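Local coordinates for protein ribosomal RNA small subunit methyltransferase E (Legionella pneumophila, PDB 5O95) that probably methylates the N3 position of a specific uridine in 16S rRNA of the small ribosomal subunit, using S-adenosyl-L-methionine as methyl donor, at residues 95-100 / 226-231. Sequence-based numbering, arbitrary orientation.
Sequences MEMVMQ and RTETAA
Met97 and Val98 reach across to the aliphatic stem of Glu228, the centre of a small, buried contact between two helices of the SPOUT-family methyltransferase domain. The segments 95-100 and 227-231 run nearly parallel, their axes 10° apart and 9.3 Å at closest approach, a spacing bridged by side chains. Packing is tightest where Met97 SD sits 3.6 Å from Glu228 CG. The methionine chain bends at both later torsions (chi2 -128°), which brings its methyl back over the glutamate stem, with Met97 CE 3.7 Å from Glu228 CB. Beside it, Val98 CG2 approaches the same Glu228 CB to 3.8 Å; both side chains cross the glutamate at about a right angle. The looser part lies one turn on, where Val98 CG1 meets the methyl carbon, Ala231 CB, at 4.1 Å, near strand 82-88, whose Leu85 and Gln87 also touch Val98. At the other border, Met97 is partly exposed and packs on Met97 of the second subunit. With chi1 at 74°, Glu228 CG is tucked between its own backbone N and C, and a further bend at chi2 turns the carboxylate away from helix 95-100. Its OE2 forms a salt bridge with Lys101 NZ of the second subunit, while the same lysine also hydrogen-bonds Thr229 OG1. The preceding residue, Thr227, belongs to an S-adenosyl-L-methionine site observed for this protein, so the contact adjoins the cofactor-binding region. The chemistry divides Glu228 in two: its methylene groups join the helices through apolar and sulfur contacts, whereas its carboxylate, on a buried residue, is paired with a lysine of the second subunit, which would offset its charge, implying that intrachain packing and subunit pairing converge on one side chain.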
# COMPACT_ATOMS: atom_id res chain seq x y z
N MET B 95 4.85 -10.83 2.14
CA MET B 95 6.21 -10.32 2.03
C MET B 95 6.52 -9.91 0.61
O MET B 95 7.23 -8.92 0.39
CB MET B 95 7.22 -11.37 2.49
CG MET B 95 8.64 -10.84 2.59
SD MET B 95 8.84 -9.55 3.85
CE MET B 95 9.54 -10.54 5.18
N GLU B 96 5.98 -10.64 -0.37
CA GLU B 96 6.26 -10.28 -1.76
C GLU B 96 5.71 -8.90 -2.07
O GLU B 96 6.35 -8.11 -2.78
CB GLU B 96 5.64 -11.34 -2.68
CG GLU B 96 6.41 -12.68 -2.73
CD GLU B 96 6.38 -13.54 -1.46
OE1 GLU B 96 5.54 -13.34 -0.57
OE2 GLU B 96 7.22 -14.47 -1.37
N MET B 97 4.56 -8.56 -1.51
CA MET B 97 4.01 -7.22 -1.68
C MET B 97 4.89 -6.18 -1.01
O MET B 97 5.18 -5.12 -1.60
CB MET B 97 2.59 -7.21 -1.09
CG MET B 97 1.69 -6.17 -1.66
SD MET B 97 0.97 -5.23 -0.33
CE MET B 97 2.44 -4.43 0.27
N VAL B 98 5.37 -6.47 0.21
CA VAL B 98 6.23 -5.53 0.93
C VAL B 98 7.53 -5.30 0.17
O VAL B 98 8.01 -4.17 0.12
CB VAL B 98 6.50 -6.03 2.36
CG1 VAL B 98 7.54 -5.17 3.03
CG2 VAL B 98 5.21 -6.02 3.17
N MET B 99 8.14 -6.36 -0.36
CA MET B 99 9.34 -6.21 -1.16
C MET B 99 9.11 -5.25 -2.31
O MET B 99 9.93 -4.35 -2.57
CB MET B 99 9.80 -7.57 -1.69
CG MET B 99 10.29 -8.53 -0.62
SD MET B 99 11.85 -8.01 0.10
CE MET B 99 11.88 -9.05 1.58
N GLN B 100 8.02 -5.44 -3.06
CA GLN B 100 7.78 -4.59 -4.23
C GLN B 100 7.51 -3.15 -3.83
O GLN B 100 8.13 -2.21 -4.36
CB GLN B 100 6.61 -5.16 -5.05
CG GLN B 100 6.21 -4.27 -6.21
CD GLN B 100 5.03 -4.81 -6.98
OE1 GLN B 100 3.88 -4.49 -6.67
NE2 GLN B 100 5.30 -5.63 -7.99
N ARG B 226 -3.17 -4.08 8.56
CA ARG B 226 -2.47 -5.29 8.15
C ARG B 226 -0.96 -5.03 8.08
O ARG B 226 -0.51 -3.90 7.84
CB ARG B 226 -3.01 -5.76 6.80
CG ARG B 226 -4.39 -6.33 6.88
CD ARG B 226 -4.91 -6.71 5.50
NE ARG B 226 -6.21 -7.38 5.61
CZ ARG B 226 -6.36 -8.66 5.93
NH1 ARG B 226 -5.29 -9.42 6.19
NH2 ARG B 226 -7.57 -9.19 6.01
N THR B 227 -0.16 -6.08 8.29
CA THR B 227 1.29 -5.89 8.35
C THR B 227 1.84 -5.30 7.06
O THR B 227 2.71 -4.43 7.11
CB THR B 227 2.00 -7.20 8.71
OG1 THR B 227 1.46 -8.28 7.94
CG2 THR B 227 1.84 -7.48 10.19
N GLU B 228 1.33 -5.74 5.91
CA GLU B 228 1.83 -5.20 4.66
C GLU B 228 1.37 -3.77 4.46
O GLU B 228 2.12 -2.95 3.94
CB GLU B 228 1.46 -6.09 3.46
CG GLU B 228 0.01 -6.04 3.01
CD GLU B 228 -0.91 -6.97 3.80
OE1 GLU B 228 -0.48 -7.53 4.82
OE2 GLU B 228 -2.08 -7.13 3.38
N THR B 229 0.16 -3.44 4.93
CA THR B 229 -0.25 -2.04 4.85
C THR B 229 0.62 -1.19 5.75
O THR B 229 1.02 -0.08 5.37
CB THR B 229 -1.70 -1.93 5.33
OG1 THR B 229 -2.51 -2.84 4.59
CG2 THR B 229 -2.22 -0.50 5.09
N ALA B 230 0.91 -1.68 6.95
CA ALA B 230 1.71 -0.94 7.92
C ALA B 230 3.08 -0.60 7.36
O ALA B 230 3.56 0.51 7.56
CB ALA B 230 1.86 -1.75 9.21
N ALA B 231 3.75 -1.57 6.73
CA ALA B 231 5.04 -1.29 6.12
C ALA B 231 4.95 -0.12 5.15
O ALA B 231 5.76 0.80 5.19
CB ALA B 231 5.56 -2.53 5.39